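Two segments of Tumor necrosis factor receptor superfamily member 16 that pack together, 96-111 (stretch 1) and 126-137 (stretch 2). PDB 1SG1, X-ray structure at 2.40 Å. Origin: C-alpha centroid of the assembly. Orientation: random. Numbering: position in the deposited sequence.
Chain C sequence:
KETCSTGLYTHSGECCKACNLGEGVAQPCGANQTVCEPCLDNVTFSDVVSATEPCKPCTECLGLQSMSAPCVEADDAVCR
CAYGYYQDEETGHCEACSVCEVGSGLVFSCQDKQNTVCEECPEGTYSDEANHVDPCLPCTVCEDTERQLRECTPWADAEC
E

Stretch 1 96-111: ACSVCEVGSGLVFSCQ
Stretch 2 126-137: YSDEANHVDPCL

Four backbone hydrogen bonds, one from Ser127 OG, and the packing of His132 and Leu106 join the stretches; 731 Å² is buried, both sides summed. Stretch 2 has no regular helix or strand. Stretch 1 is mostly loop, with a weakly bonded strand at about 104-106.

From Val99 to Gly103 stretch 1 runs antiparallel to the segment from Asn131 back to Ser127; Leu106 then lies beside Pro135, out of that register. CA atoms of Val99 and Asn131 lie 4.7 Å apart, those of Glu101 and Ala130 4.3 Å, those of Gly103 and Ser127 4.9 Å, and those of Leu106 and Pro135 4.3 Å. The one beta bridge pairs Cys100 with Asn131: Cys100 N donates to Asn131 O at 2.8 Å, and Asn131 N returns a weak bond to Cys100 O at 3.4 Å. Ala130 CA adds a CA-H...O contact to Cys100 O at 3.5 Å.

A type II turn runs from Glu101 to Ser104. Gly103 (phi/psi 86/7) suits it, since a CB would jam against the preceding carbonyl. Gly103 N donates to Ser127 O at 3.2 Å. Ser127, chi1 t (180°), points toward stretch 1, and its OG donates to Ser104 O at 2.9 Å. Val102, chi1 t, lies over the same segment, with CG1 3.1 Å from Ser127 O.

Gly105 is extended (-134/157). A CB here would come within 2.4 Å of Cys136 SG, so the missing side chain makes room for the sulfur. Gly105 N is 3.4 Å from Cys136 SG; Cys136 is m.

Leu106 N donates to Asp134 O at 2.9 Å, nearly straight at 173°. The Leu106 side chain points toward stretch 2, chi1 t and chi2 p (50°), and is buried. Its CD2 is 3.3 Å from Val133 O, and its CB is 4.5 Å from Pro135 CB.

Asn131 points away from stretch 1 and braces its own loop. With chi1 p (52°) and chi2 61°, its OD1 accepts from Asp134 N at 3.0 Å and weakly from Val133 N at 3.3 Å. Its ND2 donates to Asp134 OD2 at 3.0 Å; Asp134 is m.

His132 has the largest covered area, 103 Å². Chi1 p (58°) and chi2 86° set its ring against the Cys97-Cys110 disulfide (SG-SG 2.0 Å). Cys97, chi1 m, puts CB 4.0 Å and SG 4.4 Å from the ring centroid of His132, both over the face. Cys110 is t. Val99 CG2 meets Ala130 CB at 4.1 Å.

Two waters bridge the stretches. Water 2 donates to Leu106 O (2.7 Å) and accepts from Cys136 N (2.8 Å). Water 3 accepts from Cys110 N (2.9 Å) and donates to His132 O (2.5 Å).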

# COMPACT_ATOMS: atom_id res chain seq x y z
N ALA C 96 13.64 -13.68 -9.99
CA ALA C 96 14.25 -12.91 -8.91
C ALA C 96 14.90 -11.67 -9.50
O ALA C 96 15.52 -11.72 -10.55
CB ALA C 96 15.28 -13.74 -8.18
N CYS C 97 14.71 -10.54 -8.81
CA CYS C 97 15.28 -9.27 -9.23
C CYS C 97 16.79 -9.38 -9.43
O CYS C 97 17.46 -10.17 -8.78
CB CYS C 97 15.02 -8.21 -8.15
SG CYS C 97 13.30 -7.69 -7.88
N SER C 98 17.33 -8.59 -10.35
CA SER C 98 18.77 -8.62 -10.53
C SER C 98 19.35 -7.79 -9.40
O SER C 98 18.65 -6.97 -8.80
CB SER C 98 19.17 -8.03 -11.89
OG SER C 98 18.96 -8.96 -12.94
N VAL C 99 20.62 -8.00 -9.09
CA VAL C 99 21.26 -7.24 -8.02
C VAL C 99 22.38 -6.39 -8.58
O VAL C 99 23.06 -6.79 -9.50
CB VAL C 99 21.86 -8.16 -6.90
CG1 VAL C 99 21.22 -9.55 -6.95
CG2 VAL C 99 23.37 -8.26 -7.05
N CYS C 100 22.53 -5.19 -8.03
CA CYS C 100 23.60 -4.32 -8.46
C CYS C 100 24.76 -4.75 -7.57
O CYS C 100 24.80 -4.46 -6.37
CB CYS C 100 23.23 -2.86 -8.21
SG CYS C 100 21.68 -2.36 -9.02
N GLU C 101 25.68 -5.50 -8.18
CA GLU C 101 26.85 -6.02 -7.48
C GLU C 101 27.68 -4.90 -6.86
O GLU C 101 27.43 -3.71 -7.07
CB GLU C 101 27.71 -6.82 -8.45
CG GLU C 101 26.98 -7.89 -9.24
CD GLU C 101 26.55 -9.06 -8.38
OE1 GLU C 101 27.03 -9.14 -7.24
OE2 GLU C 101 25.76 -9.91 -8.85
N VAL C 102 28.68 -5.28 -6.07
CA VAL C 102 29.55 -4.27 -5.47
C VAL C 102 30.20 -3.49 -6.61
O VAL C 102 30.59 -4.07 -7.63
CB VAL C 102 30.64 -4.91 -4.60
CG1 VAL C 102 31.54 -3.83 -4.05
CG2 VAL C 102 30.02 -5.70 -3.47
N GLY C 103 30.29 -2.18 -6.46
CA GLY C 103 30.89 -1.37 -7.50
C GLY C 103 29.86 -1.00 -8.53
O GLY C 103 30.16 -0.42 -9.56
N SER C 104 28.62 -1.34 -8.22
CA SER C 104 27.47 -1.08 -9.09
C SER C 104 26.27 -0.64 -8.23
O SER C 104 26.07 -1.16 -7.13
CB SER C 104 27.13 -2.36 -9.85
OG SER C 104 26.03 -2.18 -10.72
N GLY C 105 25.47 0.30 -8.74
CA GLY C 105 24.33 0.80 -7.96
C GLY C 105 22.94 0.98 -8.57
O GLY C 105 22.76 1.16 -9.79
N LEU C 106 21.95 0.97 -7.69
CA LEU C 106 20.56 1.13 -8.11
C LEU C 106 20.25 2.38 -8.95
O LEU C 106 20.72 3.47 -8.66
CB LEU C 106 19.65 1.14 -6.87
CG LEU C 106 18.19 1.46 -7.17
CD1 LEU C 106 17.71 0.58 -8.30
CD2 LEU C 106 17.36 1.23 -5.96
N VAL C 107 19.46 2.20 -10.01
CA VAL C 107 19.06 3.31 -10.87
C VAL C 107 17.55 3.32 -10.86
O VAL C 107 16.92 4.34 -10.61
CB VAL C 107 19.47 3.14 -12.32
CG1 VAL C 107 19.15 4.38 -13.06
CG2 VAL C 107 20.93 2.86 -12.45
N PHE C 108 17.00 2.16 -11.16
CA PHE C 108 15.57 1.98 -11.21
C PHE C 108 15.18 0.77 -10.38
O PHE C 108 15.70 -0.34 -10.57
CB PHE C 108 15.12 1.84 -12.67
CG PHE C 108 15.20 3.12 -13.45
CD1 PHE C 108 15.87 3.18 -14.68
CD2 PHE C 108 14.59 4.29 -12.98
CE1 PHE C 108 15.92 4.36 -15.43
CE2 PHE C 108 14.63 5.48 -13.73
CZ PHE C 108 15.30 5.51 -14.95
N SER C 109 14.27 0.99 -9.44
CA SER C 109 13.80 -0.06 -8.57
C SER C 109 13.13 -1.24 -9.28
O SER C 109 12.49 -1.09 -10.32
CB SER C 109 12.84 0.51 -7.53
OG SER C 109 13.49 0.67 -6.29
N CYS C 110 13.29 -2.42 -8.68
CA CYS C 110 12.72 -3.65 -9.20
C CYS C 110 11.32 -3.86 -8.63
O CYS C 110 11.17 -4.29 -7.49
CB CYS C 110 13.58 -4.84 -8.81
SG CYS C 110 12.96 -6.43 -9.43
N GLN C 111 10.32 -3.55 -9.45
CA GLN C 111 8.93 -3.66 -9.08
C GLN C 111 8.13 -4.26 -10.22
O GLN C 111 8.34 -3.91 -11.39
CB GLN C 111 8.36 -2.27 -8.76
CG GLN C 111 9.34 -1.32 -8.11
CD GLN C 111 8.65 -0.08 -7.60
OE1 GLN C 111 7.83 0.51 -8.30
NE2 GLN C 111 8.98 0.34 -6.37
N TYR C 126 30.60 5.09 -4.85
CA TYR C 126 30.89 3.69 -4.65
C TYR C 126 29.65 2.96 -4.22
O TYR C 126 28.61 3.56 -3.94
CB TYR C 126 31.94 3.52 -3.55
CG TYR C 126 31.37 3.81 -2.17
CD1 TYR C 126 30.99 5.10 -1.80
CD2 TYR C 126 31.14 2.77 -1.26
CE1 TYR C 126 30.40 5.36 -0.57
CE2 TYR C 126 30.56 3.02 -0.02
CZ TYR C 126 30.19 4.31 0.32
OH TYR C 126 29.63 4.57 1.55
N SER C 127 29.77 1.64 -4.17
CA SER C 127 28.69 0.78 -3.72
C SER C 127 29.39 -0.30 -2.96
O SER C 127 30.18 -1.05 -3.50
CB SER C 127 27.91 0.17 -4.89
OG SER C 127 26.87 -0.66 -4.39
N ASP C 128 29.08 -0.33 -1.68
CA ASP C 128 29.64 -1.27 -0.71
C ASP C 128 29.04 -2.66 -0.79
O ASP C 128 29.70 -3.64 -0.48
CB ASP C 128 29.37 -0.72 0.69
CG ASP C 128 30.62 -0.49 1.46
OD1 ASP C 128 31.29 -1.49 1.80
OD2 ASP C 128 30.94 0.68 1.74
N GLU C 129 27.78 -2.76 -1.21
CA GLU C 129 27.13 -4.05 -1.22
C GLU C 129 26.42 -4.50 -2.47
O GLU C 129 26.26 -3.75 -3.44
CB GLU C 129 26.14 -4.12 -0.06
CG GLU C 129 26.75 -3.80 1.26
CD GLU C 129 25.72 -3.42 2.28
OE1 GLU C 129 24.87 -4.28 2.59
OE2 GLU C 129 25.76 -2.26 2.77
N ALA C 130 26.00 -5.75 -2.42
CA ALA C 130 25.29 -6.38 -3.53
C ALA C 130 23.79 -6.52 -3.18
O ALA C 130 23.40 -7.32 -2.33
CB ALA C 130 25.91 -7.74 -3.85
N ASN C 131 22.97 -5.71 -3.82
CA ASN C 131 21.55 -5.77 -3.59
C ASN C 131 20.81 -4.97 -4.64
O ASN C 131 21.39 -4.48 -5.59
CB ASN C 131 21.20 -5.30 -2.18
CG ASN C 131 21.80 -3.95 -1.83
OD1 ASN C 131 21.51 -2.94 -2.47
ND2 ASN C 131 22.64 -3.94 -0.81
N HIS C 132 19.51 -4.82 -4.47
CA HIS C 132 18.77 -4.05 -5.45
C HIS C 132 18.00 -2.90 -4.84
O HIS C 132 16.90 -2.60 -5.26
CB HIS C 132 17.86 -4.98 -6.27
CG HIS C 132 16.88 -5.75 -5.45
ND1 HIS C 132 15.66 -5.24 -5.07
CD2 HIS C 132 16.96 -6.99 -4.91
CE1 HIS C 132 15.02 -6.13 -4.33
NE2 HIS C 132 15.79 -7.20 -4.21
N VAL C 133 18.59 -2.25 -3.86
CA VAL C 133 17.96 -1.12 -3.19
C VAL C 133 18.93 0.02 -2.97
O VAL C 133 18.52 1.17 -2.85
CB VAL C 133 17.38 -1.51 -1.81
CG1 VAL C 133 16.29 -2.54 -1.98
CG2 VAL C 133 18.46 -2.06 -0.93
N ASP C 134 20.22 -0.31 -2.94
CA ASP C 134 21.27 0.69 -2.70
C ASP C 134 21.85 1.38 -3.90
O ASP C 134 22.38 0.73 -4.80
CB ASP C 134 22.43 0.08 -1.91
CG ASP C 134 22.11 -0.10 -0.44
OD1 ASP C 134 21.40 0.76 0.11
OD2 ASP C 134 22.59 -1.08 0.17
N PRO C 135 21.77 2.72 -3.94
CA PRO C 135 22.31 3.52 -5.04
C PRO C 135 23.78 3.79 -4.74
O PRO C 135 24.23 3.59 -3.62
CB PRO C 135 21.45 4.78 -4.98
CG PRO C 135 21.25 4.95 -3.52
CD PRO C 135 21.01 3.55 -2.99
N CYS C 136 24.55 4.21 -5.74
CA CYS C 136 25.97 4.51 -5.54
C CYS C 136 26.03 5.72 -4.62
O CYS C 136 25.24 6.65 -4.76
CB CYS C 136 26.65 4.77 -6.87
SG CYS C 136 26.77 3.31 -7.97
N LEU C 137 26.94 5.69 -3.67
CA LEU C 137 27.04 6.77 -2.71
C LEU C 137 28.22 7.70 -2.94
O LEU C 137 29.22 7.32 -3.57
CB LEU C 137 27.10 6.19 -1.29
CG LEU C 137 25.89 5.35 -0.85
CD1 LEU C 137 26.00 5.10 0.63
CD2 LEU C 137 24.60 6.09 -1.12
O HOH W 1 23.57 -1.87 -4.82
O HOH W 2 23.21 4.41 -8.16
O HOH W 3 14.54 -2.64 -6.03